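PDB 6I5R: sugar ABC transporter substrate-binding protein, BlMnBP1 from Bifidobacterium animalis subsp. lactis ATCC 27673, which binds mannobiose and probably delivers manno-oligosaccharides from beta-mannan to the ABC transporter it serves. Local coordinates for residues Lys28-Lys34 / Lys68-Asn72; Pro215-Gln220 / Ile379-Lys385. All blocks are in the same frame, centred on the assembly; numbering follows the deposited sequence.

Contact 1: Lys28-Lys34 / Lys68-Asn72; sequences KLGETGK and KMYPN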
loop_
_atom_site.group_PDB
_atom_site.type_symbol
_atom_site.label_atom_id
_atom_site.label_comp_id
_atom_site.label_asym_id
_atom_site.label_seq_id
_atom_site.Cartn_x
_atom_site.Cartn_y
_atom_site.Cartn_z
ATOM N N LYS A 28 19.436 20.985 5.762
ATOM C CA LYS A 28 19.097 21.474 7.093
ATOM C C LYS A 28 17.793 22.245 6.999
ATOM O O LYS A 28 17.793 23.422 6.601
ATOM C CB LYS A 28 20.229 22.361 7.597
ATOM C CG LYS A 28 21.659 21.702 7.718
ATOM C CD LYS A 28 22.725 22.840 7.901
ATOM C CE LYS A 28 24.042 22.238 8.390
ATOM N NZ LYS A 28 25.186 23.216 8.356
ATOM N N LEU A 29 16.682 21.584 7.319
ATOM C CA LEU A 29 15.383 22.237 7.202
ATOM C C LEU A 29 15.317 23.546 8.008
ATOM O O LEU A 29 15.600 23.574 9.222
ATOM C CB LEU A 29 14.267 21.303 7.649
ATOM C CG LEU A 29 13.931 20.182 6.734
ATOM C CD1 LEU A 29 12.892 19.249 7.407
ATOM C CD2 LEU A 29 13.383 20.694 5.399
ATOM N N GLY A 30 14.916 24.649 7.339
ATOM C CA GLY A 30 14.911 25.965 7.962
ATOM C C GLY A 30 16.125 26.780 7.640
ATOM O O GLY A 30 16.125 27.991 7.868
ATOM N N GLU A 31 17.145 26.165 7.080
ATOM C CA GLU A 31 18.331 26.906 6.682
ATOM C C GLU A 31 18.659 26.706 5.216
ATOM O O GLU A 31 18.884 27.694 4.473
ATOM C CB GLU A 31 19.493 26.466 7.582
ATOM C CG GLU A 31 19.271 26.923 9.014
ATOM C CD GLU A 31 19.323 28.426 9.172
ATOM O OE1 GLU A 31 19.761 29.103 8.203
ATOM O OE2 GLU A 31 18.935 28.933 10.264
ATOM N N THR A 32 18.673 25.453 4.774
ATOM C CA THR A 32 18.969 25.152 3.382
ATOM C C THR A 32 17.841 25.607 2.466
ATOM O O THR A 32 16.664 25.442 2.785
ATOM C CB THR A 32 19.179 23.650 3.186
ATOM O OG1 THR A 32 20.064 23.174 4.204
ATOM C CG2 THR A 32 19.746 23.331 1.794
ATOM N N GLY A 33 18.204 26.244 1.347
ATOM C CA GLY A 33 17.234 26.625 0.368
ATOM C C GLY A 33 16.385 27.810 0.715
ATOM O O GLY A 33 15.448 28.087 -0.059
ATOM N N LYS A 34 16.737 28.527 1.784
ATOM C CA LYS A 34 15.860 29.627 2.237
ATOM C C LYS A 34 15.740 30.791 1.228
ATOM O O LYS A 34 14.832 31.636 1.351
ATOM C CB LYS A 34 16.342 30.189 3.556
ATOM C CG LYS A 34 17.780 30.728 3.211
ATOM C CD LYS A 34 18.654 30.936 4.479
ATOM C CE LYS A 34 20.018 31.410 3.951
ATOM N NZ LYS A 34 20.684 30.190 3.410
ATOM N N LYS A 68 5.204 28.436 6.687
ATOM C CA LYS A 68 5.766 29.207 7.791
ATOM C C LYS A 68 7.280 29.088 7.813
ATOM O O LYS A 68 7.984 30.021 8.234
ATOM C CB LYS A 68 5.172 28.745 9.118
ATOM C CG LYS A 68 3.620 28.822 9.178
ATOM C CD LYS A 68 3.122 28.537 10.564
ATOM C CE LYS A 68 1.719 27.958 10.575
ATOM N NZ LYS A 68 0.704 28.926 10.139
ATOM N N MET A 69 7.802 27.953 7.338
ATOM C CA MET A 69 9.235 27.717 7.316
ATOM C C MET A 69 9.869 28.124 5.991
ATOM O O MET A 69 10.997 28.646 5.993
ATOM C CB MET A 69 9.518 26.244 7.631
ATOM C CG MET A 69 11.004 25.918 7.713
ATOM S SD MET A 69 11.331 24.160 7.946
ATOM C CE MET A 69 10.556 23.834 9.536
ATOM N N TYR A 70 9.158 27.943 4.871
ATOM C CA TYR A 70 9.646 28.300 3.540
ATOM C C TYR A 70 8.539 29.053 2.827
ATOM O O TYR A 70 7.786 28.472 2.034
ATOM C CB TYR A 70 10.055 27.079 2.713
ATOM C CG TYR A 70 11.337 26.422 3.156
ATOM C CD1 TYR A 70 12.570 26.856 2.683
ATOM C CD2 TYR A 70 11.316 25.364 4.056
ATOM C CE1 TYR A 70 13.759 26.261 3.094
ATOM C CE2 TYR A 70 12.487 24.755 4.459
ATOM C CZ TYR A 70 13.704 25.206 3.973
ATOM O OH TYR A 70 14.869 24.600 4.380
ATOM N N PRO A 71 8.412 30.358 3.080
ATOM C CA PRO A 71 7.272 31.101 2.509
ATOM C C PRO A 71 7.365 31.289 1.011
ATOM O O PRO A 71 6.340 31.506 0.357
ATOM C CB PRO A 71 7.311 32.443 3.260
ATOM C CG PRO A 71 8.729 32.537 3.807
ATOM C CD PRO A 71 9.093 31.119 4.147
ATOM N N ASN A 72 8.552 31.188 0.427
ATOM C CA ASN A 72 8.702 31.434 -1.001
ATOM C C ASN A 72 8.770 30.160 -1.828
ATOM O O ASN A 72 9.023 30.240 -3.028
ATOM C CB ASN A 72 9.911 32.333 -1.234
ATOM C CG ASN A 72 9.853 33.592 -0.354
ATOM O OD1 ASN A 72 10.774 33.889 0.431
ATOM N ND2 ASN A 72 8.757 34.306 -0.454
#
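A buried tyrosine hydroxyl can bridge two points of a loop that has no regular structure of its own, as Y70 does. Its OH donates to the carbonyl O of T32 at a short 2.5 Å and accepts from the backbone N of G30 at 3.0 Å, so one side chain spans the curved 28-34 backbone. Within the loop, K28 O accepts from both E31 N and T32 N at 2.9 Å, and K28 N donates to T32 OG1 at 2.8 Å. A type II turn runs from E31 to K34, with G33 at positive phi; G30 adopts angles that call for glycine. G33 and K34 meet the edge of the Y70 ring. Farther out, L29 CB lies 4.1 Å from M69 SD and L29 CD2 4.3 Å from Y70 CE2, while I339 of helix 331-346 touches both L29 and Y70. The contact joins the loop before strand 38-44 to M69 and Y70, where helix 59-69 gives way to strand 73-79, in the alpha/beta fold of solute-binding proteins.

Contact 2: Pro215-Gln220 / Ile379-Lys385; sequences PKFMNQ and ITDAPAK
In this alpha/beta solute-binding fold, the loop after strand 377-379 runs alongside the first turn of helix 217-224, paired to it by one backbone hydrogen bond and two side-chain amides. P215 and K216 lead into the helix, which opens with a pi-type turn at 217-220; 379-385 starts on the last strand residue, I379, and from D381 is polyproline-II-like, with phi near -65° and psi between 124° and 166°. CA atoms pair P215-D381 (4.7 Å), K216-A382 (5.0 Å) and N219-A384 (5.0 Å). A382 N donates to P215 O at 2.8 Å. N219, chi1 m, sends ND2 to A382 O (3.0 Å); Q220, chi1 m and chi2 t, sends NE2 to P383 O (2.9 Å) and accepts K385 NZ on OE1 (2.7 Å). P215 CG packs on I379 CD1 at 4.1 Å. One water links M218 N (3.0 Å) to D381 OD1 (2.9 Å). Another accepts from N219 N at 2.9 Å and donates to P215 O and A382 O, each at 2.7 Å.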
loop_
_atom_site.group_PDB
_atom_site.type_symbol
_atom_site.label_atom_id
_atom_site.label_comp_id
_atom_site.label_asym_id
_atom_site.label_seq_id
_atom_site.Cartn_x
_atom_site.Cartn_y
_atom_site.Cartn_z
ATOM N N PRO A 215 10.534 -12.686 5.518
ATOM C CA PRO A 215 10.830 -11.358 4.955
ATOM C C PRO A 215 11.517 -11.400 3.609
ATOM O O PRO A 215 11.537 -10.391 2.904
ATOM C CB PRO A 215 11.741 -10.727 6.015
ATOM C CG PRO A 215 11.388 -11.453 7.288
ATOM C CD PRO A 215 11.150 -12.867 6.845
ATOM N N LYS A 216 12.108 -12.515 3.247
ATOM C CA LYS A 216 12.749 -12.671 1.953
ATOM C C LYS A 216 11.787 -13.161 0.871
ATOM O O LYS A 216 12.206 -13.319 -0.280
ATOM C CB LYS A 216 13.911 -13.668 2.048
ATOM C CG LYS A 216 15.061 -13.213 2.928
ATOM C CD LYS A 216 16.255 -14.149 2.915
ATOM C CE LYS A 216 17.382 -13.571 3.770
ATOM N NZ LYS A 216 18.576 -14.479 3.732
ATOM N N PHE A 217 10.518 -13.425 1.201
ATOM C CA PHE A 217 9.645 -14.057 0.223
ATOM C C PHE A 217 9.421 -13.162 -0.992
ATOM O O PHE A 217 9.517 -13.612 -2.135
ATOM C CB PHE A 217 8.292 -14.400 0.830
ATOM C CG PHE A 217 7.458 -15.255 -0.077
ATOM C CD1 PHE A 217 7.651 -16.630 -0.105
ATOM C CD2 PHE A 217 6.556 -14.690 -0.954
ATOM C CE1 PHE A 217 6.930 -17.419 -0.961
ATOM C CE2 PHE A 217 5.820 -15.494 -1.821
ATOM C CZ PHE A 217 6.012 -16.855 -1.816
ATOM N N MET A 218 9.109 -11.891 -0.753
ATOM C CA MET A 218 8.718 -11.004 -1.845
ATOM C C MET A 218 9.836 -10.821 -2.862
ATOM O O MET A 218 9.612 -10.952 -4.065
ATOM C CB MET A 218 8.312 -9.632 -1.302
ATOM C CG MET A 218 7.941 -8.683 -2.404
ATOM S SD MET A 218 6.325 -9.122 -3.094
ATOM C CE MET A 218 5.269 -8.280 -1.939
ATOM N N ASN A 219 11.027 -10.436 -2.406
ATOM C CA ASN A 219 12.091 -10.046 -3.325
ATOM C C ASN A 219 13.041 -11.180 -3.670
ATOM O O ASN A 219 13.776 -11.069 -4.651
ATOM C CB ASN A 219 12.884 -8.867 -2.741
ATOM C CG ASN A 219 12.053 -7.597 -2.690
ATOM O OD1 ASN A 219 11.331 -7.312 -3.641
ATOM N ND2 ASN A 219 12.147 -6.833 -1.590
ATOM N N GLN A 220 13.038 -12.275 -2.913
ATOM C CA GLN A 220 13.942 -13.376 -3.214
ATOM C C GLN A 220 13.192 -14.634 -3.645
ATOM O O GLN A 220 13.448 -15.169 -4.729
ATOM C CB GLN A 220 14.847 -13.694 -2.013
ATOM C CG GLN A 220 15.833 -12.586 -1.698
ATOM C CD GLN A 220 16.834 -12.950 -0.605
ATOM O OE1 GLN A 220 17.162 -14.122 -0.388
ATOM N NE2 GLN A 220 17.333 -11.946 0.075
ATOM N N ILE A 379 7.281 -7.285 10.389
ATOM C CA ILE A 379 8.474 -7.509 9.584
ATOM C C ILE A 379 8.470 -6.536 8.410
ATOM O O ILE A 379 7.456 -5.944 8.075
ATOM C CB ILE A 379 8.578 -8.960 9.060
ATOM C CG1 ILE A 379 7.277 -9.414 8.374
ATOM C CG2 ILE A 379 8.960 -9.919 10.193
ATOM C CD1 ILE A 379 7.388 -10.843 7.771
ATOM N N THR A 380 9.619 -6.422 7.751
ATOM C CA THR A 380 9.744 -5.681 6.508
ATOM C C THR A 380 10.399 -6.569 5.459
ATOM O O THR A 380 11.152 -7.497 5.776
ATOM C CB THR A 380 10.584 -4.415 6.663
ATOM O OG1 THR A 380 11.901 -4.799 7.071
ATOM C CG2 THR A 380 9.947 -3.495 7.681
ATOM N N ASP A 381 10.098 -6.272 4.206
ATOM C CA ASP A 381 10.636 -7.058 3.107
ATOM C C ASP A 381 12.151 -6.876 3.029
ATOM O O ASP A 381 12.651 -5.757 2.887
ATOM C CB ASP A 381 9.980 -6.650 1.787
ATOM C CG ASP A 381 8.596 -7.201 1.616
ATOM O OD1 ASP A 381 8.220 -8.138 2.345
ATOM O OD2 ASP A 381 7.893 -6.728 0.698
ATOM N N ALA A 382 12.878 -7.979 3.084
ATOM C CA ALA A 382 14.310 -7.957 2.868
ATOM C C ALA A 382 14.642 -7.641 1.404
ATOM O O ALA A 382 13.894 -7.998 0.491
ATOM C CB ALA A 382 14.880 -9.309 3.261
ATOM N N PRO A 383 15.757 -6.972 1.152
ATOM C CA PRO A 383 16.185 -6.771 -0.235
ATOM C C PRO A 383 16.594 -8.097 -0.840
ATOM O O PRO A 383 16.894 -9.065 -0.141
ATOM C CB PRO A 383 17.373 -5.818 -0.114
ATOM C CG PRO A 383 17.918 -6.080 1.258
ATOM C CD PRO A 383 16.748 -6.482 2.124
ATOM N N ALA A 384 16.563 -8.147 -2.163
ATOM C CA ALA A 384 17.056 -9.319 -2.860
ATOM C C ALA A 384 18.555 -9.444 -2.614
ATOM O O ALA A 384 19.201 -8.516 -2.129
ATOM C CB ALA A 384 16.765 -9.217 -4.359
ATOM N N LYS A 385 19.106 -10.613 -2.943
ATOM C CA LYS A 385 20.547 -10.756 -2.927
ATOM C C LYS A 385 21.184 -9.777 -3.920
ATOM O O LYS A 385 20.535 -9.259 -4.844
ATOM C CB LYS A 385 20.957 -12.184 -3.256
ATOM C CG LYS A 385 20.260 -13.163 -2.358
ATOM C CD LYS A 385 20.411 -14.542 -2.866
ATOM C CE LYS A 385 19.548 -15.528 -2.047
ATOM N NZ LYS A 385 19.536 -15.363 -0.531
HETATM O O HOH W 1 11.711 -9.640 0.349
HETATM O O HOH W 2 8.413 -11.033 2.058
#

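Overall arrangement
The two contacts illustrate how loops of a periplasmic-binding-protein-like fold pack at separate places. Contact 1 closes before contact 2 opens along the chain; their centres are 37 Å apart and their nearest atoms about 23 Å. Contact 1 is peripheral, about 31 Å from the chain centre, beside strands 38-44 and 73-79; contact 2 lies about 16 Å from that centre, on the loop following strand 377-379. Both strand regions belong to one mixed sheet, connected through 100-102 and 314-325, the latter carrying D320 and Y321 of the glycan pocket. Neither contact contributes a pocket residue, M218's side chain staying about 14 Å from a bound mannose unit; both join parts of the scaffold on which the sugar site is built.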